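PDB 4XGO: anopheles Plasmodium-responsive Leucine-rich repeat protein 1B from Anopheles gambiae, which interacts with LRIM1 and probably acts in the mosquito's response to Plasmodium, the part seen here being its leucine-rich repeat domain. Local coordinates for the interface of chains A and B. Numbering follows the deposited sequence. Chains: chain A/B, Anopheles Plasmodium-responsive Leucine-rich repeat protein 1B.

Contact 1: the interface of chains A and B. Residues chain A 28, 30, 35, 38, 42-43; chain B 10-11, 15.
B:Leu10 packs its side chain among apolar groups of chain A and meets A:Leu30 tip to tip, methyl CD2 of B:Leu10 standing 3.8 Å from CD1 of A:Leu30. The site lies in the two-fold interface between the N-terminal ends of two leucine-rich repeat domains, a dimer of the deposited assembly that may not be the biological one. Of the residues here B:Leu10 loses most surface to the partner. Its CG is anti to the backbone N (chi1 -170°), which carries the branch away from its own strand and in among A:Leu30, A:Ala42 and A:Phe43. The same CD2 methyl lies over the rim of the A:Phe43 ring, 3.9 Å from CZ, the two side chains crossing at about a right angle, while CB of B:Leu10 rests 4.1 Å from the CG2 branch of A:Ile35.

B:Leu15, on helix 12-23, extends the cluster with both of its methyls. CD2 sits beside the A:Phe43 edge, 3.8 Å from CD1, on the same side of the ring as the B:Leu10 methyl; CD1 reaches the other way, to CD2 of A:Leu28 at 3.9 Å.

A:Ala42 is the third large contributor. Its small CB lies against B:Leu10. Behind this cluster A:Ile38 of strand 35-38 forms a parallel bridge with B:Leu10 of strand 8-10. Where A:Ala42 meets the helix, its carbonyl O faces methyl CD2 of B:Leu15 at 3.4 Å.

Contact 2: the interface of chains A and B. Residues chain A 33-37; chain B 7-8, 10.
B:Met8 and A:Ile35 form a parallel bridge that adds the N-terminal strand 8-10 of one leucine-rich repeat domain to strand 35-38 of its copy. Backbone bonds carry the pairing. The amide N of B:Met8 gives a hydrogen bond to the carbonyl O of A:Gln34 at 2.8 Å, from above the carbonyl plane. In return the amide N of A:Glu36 binds O of B:Met8 at 2.9 Å in a nearly straight bond (174° at H), so B:Met8 is gripped on both sides of A:Ile35. Two residues on, the N of B:Leu10 donates to O of A:Glu37 at 2.8 Å. The bridges run from A:Ile35 with B:Met8 to A:Ile38 with B:Leu10, three residues along one strand against two along the other, which suggests a small bulge in strand 35-38.

A side-chain hydrogen bond extends this ladder at its start. The hydroxyl OG of B:Ser7, the first modelled residue of its chain, donates to carboxylate OE1 of A:Glu36 at 2.7 Å. It arrives on the anti side of that oxygen, 21° out of the carboxylate plane. The glutamate chain runs out extended beyond CG and lies beside the serine, its CB also near OG.

The apolar part belongs mostly to B:Met8, which buries more surface than any other residue here. Its CG takes the crowded position between backbone N and carbonyl carbon (chi1 73°), and the side chain runs alongside that of A:Ile35, both pointing the same way. CG of B:Met8 is 3.7 Å from CG1 of A:Ile35. Apart from this apolar pair, the same CG makes a van der Waals contact with a polar atom, the carbonyl O of A:Leu33, at 3.3 Å, with SD a little farther off.

Contact 1: the interface of chains A and B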
ATOM      1  N   LEU A  28       8.005   3.489  24.385  1.00 15.80           N
ATOM      2  CA  LEU A  28       6.944   4.435  24.122  1.00 15.50           C
ATOM      3  C   LEU A  28       6.366   4.148  22.756  1.00 14.98           C
ATOM      4  O   LEU A  28       7.047   4.293  21.743  1.00 14.40           O
ATOM      5  CB  LEU A  28       7.453   5.884  24.227  1.00 16.00           C
ATOM      6  CG  LEU A  28       6.428   6.965  23.868  1.00 16.54           C
ATOM      7  CD1 LEU A  28       5.223   6.881  24.792  1.00 17.41           C
ATOM      8  CD2 LEU A  28       7.015   8.362  23.899  1.00 17.03           C
ATOM      9  N   LEU A  30       4.061   5.439  20.068  1.00 13.58           N
ATOM     10  CA  LEU A  30       3.332   6.513  19.440  1.00 13.70           C
ATOM     11  C   LEU A  30       2.954   6.131  18.023  1.00 13.30           C
ATOM     12  O   LEU A  30       2.649   6.993  17.187  1.00 13.52           O
ATOM     13  CB  LEU A  30       4.175   7.782  19.428  1.00 14.11           C
ATOM     14  CG  LEU A  30       4.642   8.297  20.779  1.00 14.64           C
ATOM     15  CD1 LEU A  30       5.499   9.556  20.591  1.00 14.82           C
ATOM     16  CD2 LEU A  30       3.466   8.551  21.705  1.00 15.38           C
ATOM     17  N   ILE A  35       0.437  11.666  14.017  1.00 21.41           N
ATOM     18  CA  ILE A  35       1.385  12.708  14.399  1.00 21.23           C
ATOM     19  C   ILE A  35       1.937  13.353  13.155  1.00 22.02           C
ATOM     20  O   ILE A  35       2.435  12.669  12.253  1.00 20.28           O
ATOM     21  CB  ILE A  35       2.540  12.164  15.253  1.00 20.38           C
ATOM     22  CG1 ILE A  35       1.981  11.648  16.583  1.00 20.42           C
ATOM     23  CG2 ILE A  35       3.609  13.234  15.499  1.00 20.08           C
ATOM     24  CD1 ILE A  35       2.971  10.866  17.405  1.00 19.98           C
ATOM     25  N   ILE A  38       6.401  17.528  15.134  1.00 24.82           N
ATOM     26  CA  ILE A  38       7.026  17.214  16.407  1.00 23.69           C
ATOM     27  C   ILE A  38       7.849  18.414  16.846  1.00 24.39           C
ATOM     28  O   ILE A  38       8.683  18.895  16.087  1.00 24.18           O
ATOM     29  CB  ILE A  38       7.966  16.014  16.305  1.00 22.45           C
ATOM     30  CG1 ILE A  38       7.198  14.767  15.848  1.00 22.23           C
ATOM     31  CG2 ILE A  38       8.632  15.740  17.649  1.00 22.02           C
ATOM     32  CD1 ILE A  38       8.092  13.577  15.611  1.00 21.77           C
ATOM     33  N   ALA A  42       9.896  17.887  22.403  1.00 22.31           N
ATOM     34  CA  ALA A  42       8.781  16.972  22.671  1.00 21.97           C
ATOM     35  C   ALA A  42       9.084  15.974  23.780  1.00 21.37           C
ATOM     36  O   ALA A  42       8.190  15.628  24.563  1.00 21.12           O
ATOM     37  CB  ALA A  42       8.391  16.238  21.396  1.00 21.65           C
ATOM     38  N   PHE A  43      10.327  15.492  23.833  1.00 21.16           N
ATOM     39  CA  PHE A  43      10.732  14.490  24.816  1.00 21.50           C
ATOM     40  C   PHE A  43      11.485  15.018  26.046  1.00 22.78           C
ATOM     41  O   PHE A  43      12.125  14.246  26.775  1.00 22.58           O
ATOM     42  CB  PHE A  43      11.543  13.385  24.131  1.00 20.92           C
ATOM     43  CG  PHE A  43      10.807  12.733  22.988  1.00 20.11           C
ATOM     44  CD1 PHE A  43       9.692  11.962  23.228  1.00 20.21           C
ATOM     45  CD2 PHE A  43      11.208  12.936  21.676  1.00 20.39           C
ATOM     46  CE1 PHE A  43       8.991  11.368  22.184  1.00 19.97           C
ATOM     47  CE2 PHE A  43      10.520  12.344  20.626  1.00 20.07           C
ATOM     48  CZ  PHE A  43       9.409  11.566  20.883  1.00 19.50           C
TER
ATOM     49  N   LEU B  10       3.003  16.831  18.284  1.00 26.29           N
ATOM     50  CA  LEU B  10       3.617  16.225  19.463  1.00 25.62           C
ATOM     51  C   LEU B  10       4.460  17.241  20.239  1.00 25.99           C
ATOM     52  O   LEU B  10       5.527  17.652  19.788  1.00 26.12           O
ATOM     53  CB  LEU B  10       4.456  14.997  19.108  1.00 24.78           C
ATOM     54  CG  LEU B  10       4.909  14.209  20.340  1.00 24.45           C
ATOM     55  CD1 LEU B  10       3.738  13.487  20.990  1.00 24.23           C
ATOM     56  CD2 LEU B  10       6.038  13.249  19.988  1.00 23.96           C
ATOM     57  N   THR B  11       3.968  17.619  21.417  1.00 26.13           N
ATOM     58  CA  THR B  11       4.601  18.617  22.277  1.00 26.92           C
ATOM     59  C   THR B  11       4.719  18.007  23.675  1.00 26.90           C
ATOM     60  O   THR B  11       4.059  17.017  23.965  1.00 26.11           O
ATOM     61  CB  THR B  11       3.718  19.890  22.362  1.00 27.77           C
ATOM     62  OG1 THR B  11       2.511  19.588  23.074  1.00 27.66           O
ATOM     63  CG2 THR B  11       3.321  20.369  20.980  1.00 27.66           C
ATOM     64  N   LEU B  15       2.265  14.994  24.731  1.00 24.21           N
ATOM     65  CA  LEU B  15       2.895  13.755  25.219  1.00 23.50           C
ATOM     66  C   LEU B  15       2.516  13.466  26.673  1.00 23.95           C
ATOM     67  O   LEU B  15       2.152  12.343  27.013  1.00 23.16           O
ATOM     68  CB  LEU B  15       4.413  13.757  25.029  1.00 23.39           C
ATOM     69  CG  LEU B  15       5.144  12.504  25.526  1.00 23.17           C
ATOM     70  CD1 LEU B  15       4.615  11.223  24.870  1.00 22.51           C
ATOM     71  CD2 LEU B  15       6.644  12.672  25.297  1.00 23.42           C
TER

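Contact 2: the interface of chains A and B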
ATOM      1  N   LEU A  33      -0.754   7.423  15.528  1.00 16.14           N
ATOM      2  CA  LEU A  33      -1.489   8.498  16.237  1.00 17.48           C
ATOM      3  C   LEU A  33      -1.689   9.766  15.398  1.00 19.34           C
ATOM      4  O   LEU A  33      -2.075  10.803  15.942  1.00 19.85           O
ATOM      5  CB  LEU A  33      -0.824   8.823  17.571  1.00 17.14           C
ATOM      6  CG  LEU A  33      -0.702   7.675  18.570  1.00 16.85           C
ATOM      7  CD1 LEU A  33       0.021   8.093  19.840  1.00 16.85           C
ATOM      8  CD2 LEU A  33      -2.076   7.069  18.909  1.00 17.23           C
ATOM      9  N   GLN A  34      -1.518   9.648  14.086  1.00 20.91           N
ATOM     10  CA  GLN A  34      -1.640  10.766  13.123  1.00 23.53           C
ATOM     11  C   GLN A  34      -0.765  11.954  13.534  1.00 22.55           C
ATOM     12  O   GLN A  34      -1.181  13.105  13.422  1.00 23.05           O
ATOM     13  CB  GLN A  34      -3.106  11.229  12.952  1.00 27.10           C
ATOM     14  CG  GLN A  34      -4.116  10.150  12.562  1.00 30.76           C
ATOM     15  CD  GLN A  34      -3.939   9.589  11.160  1.00 34.48           C
ATOM     16  OE1 GLN A  34      -4.235   8.404  10.915  1.00 40.10           O
ATOM     17  NE2 GLN A  34      -3.467  10.424  10.222  1.00 37.02           N
ATOM     18  N   ILE A  35       0.437  11.666  14.017  1.00 21.41           N
ATOM     19  CA  ILE A  35       1.385  12.708  14.399  1.00 21.23           C
ATOM     20  C   ILE A  35       1.937  13.353  13.155  1.00 22.02           C
ATOM     21  O   ILE A  35       2.435  12.669  12.253  1.00 20.28           O
ATOM     22  CB  ILE A  35       2.540  12.164  15.253  1.00 20.38           C
ATOM     23  CG1 ILE A  35       1.981  11.648  16.583  1.00 20.42           C
ATOM     24  CG2 ILE A  35       3.609  13.234  15.499  1.00 20.08           C
ATOM     25  CD1 ILE A  35       2.971  10.866  17.405  1.00 19.98           C
ATOM     26  N   GLU A  36       1.831  14.675  13.087  1.00 24.03           N
ATOM     27  CA  GLU A  36       2.365  15.413  11.948  1.00 27.19           C
ATOM     28  C   GLU A  36       3.573  16.247  12.371  1.00 28.21           C
ATOM     29  O   GLU A  36       4.672  15.966  11.956  1.00 30.51           O
ATOM     30  CB  GLU A  36       1.294  16.269  11.285  1.00 30.20           C
ATOM     31  CG  GLU A  36       1.727  16.816   9.932  1.00 33.17           C
ATOM     32  CD  GLU A  36       0.711  17.764   9.318  1.00 36.78           C
ATOM     33  OE1 GLU A  36      -0.371  17.990   9.916  1.00 40.29           O
ATOM     34  OE2 GLU A  36       1.011  18.302   8.232  1.00 40.54           O
ATOM     35  N   GLU A  37       3.397  17.251  13.209  1.00 30.24           N
ATOM     36  CA  GLU A  37       4.548  18.040  13.647  1.00 30.29           C
ATOM     37  C   GLU A  37       5.083  17.485  14.966  1.00 27.53           C
ATOM     38  O   GLU A  37       4.321  17.005  15.799  1.00 27.81           O
ATOM     39  CB  GLU A  37       4.190  19.527  13.772  1.00 34.42           C
ATOM     40  CG  GLU A  37       5.356  20.389  14.238  1.00 38.20           C
ATOM     41  CD  GLU A  37       5.071  21.880  14.186  1.00 43.55           C
ATOM     42  OE1 GLU A  37       3.896  22.284  14.357  1.00 46.76           O
ATOM     43  OE2 GLU A  37       6.038  22.655  13.982  1.00 48.11           O
TER
ATOM     44  N   SER B   7      -5.014  14.823  12.847  1.00 40.06           N
ATOM     45  CA  SER B   7      -3.599  15.318  12.824  1.00 39.89           C
ATOM     46  C   SER B   7      -3.182  15.932  14.162  1.00 38.42           C
ATOM     47  O   SER B   7      -3.706  16.983  14.562  1.00 40.14           O
ATOM     48  CB  SER B   7      -3.420  16.342  11.703  1.00 41.95           C
ATOM     49  OG  SER B   7      -2.050  16.628  11.489  1.00 44.05           O
ATOM     50  N   MET B   8      -2.240  15.296  14.857  1.00 34.23           N
ATOM     51  CA  MET B   8      -1.768  15.826  16.133  1.00 33.06           C
ATOM     52  C   MET B   8      -0.334  16.357  16.090  1.00 31.64           C
ATOM     53  O   MET B   8       0.504  15.930  15.287  1.00 29.88           O
ATOM     54  CB  MET B   8      -1.958  14.817  17.283  1.00 33.38           C
ATOM     55  CG  MET B   8      -1.022  13.627  17.312  1.00 33.27           C
ATOM     56  SD  MET B   8      -0.987  12.771  18.911  1.00 34.17           S
ATOM     57  CE  MET B   8       0.025  13.906  19.853  1.00 34.63           C
ATOM     58  N   LEU B  10       3.003  16.831  18.284  1.00 26.29           N
ATOM     59  CA  LEU B  10       3.617  16.225  19.463  1.00 25.62           C
ATOM     60  C   LEU B  10       4.460  17.241  20.239  1.00 25.99           C
ATOM     61  O   LEU B  10       5.527  17.652  19.788  1.00 26.12           O
ATOM     62  CB  LEU B  10       4.456  14.997  19.108  1.00 24.78           C
ATOM     63  CG  LEU B  10       4.909  14.209  20.340  1.00 24.45           C
ATOM     64  CD1 LEU B  10       3.738  13.487  20.990  1.00 24.23           C
ATOM     65  CD2 LEU B  10       6.038  13.249  19.988  1.00 23.96           C
TER

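The C-alpha centres of contact 1 and contact 2 are about 8 Å apart, and A:Ile35 and B:Leu10 belong to both. Strand 8-10 of chain B ties them together: its backbone is zipped to strand 35-38 in contact 2, while its last residue also packs inward into contact 1, where the following helix 12-23 joins in. The backbone bonds probably set the register, and the apolar cluster packs beside them. The two-fold symmetry repeats both contacts with the chains exchanged, so the N-terminal ends clasp each other in the deposited dimer, which need not be the form present in the mosquito.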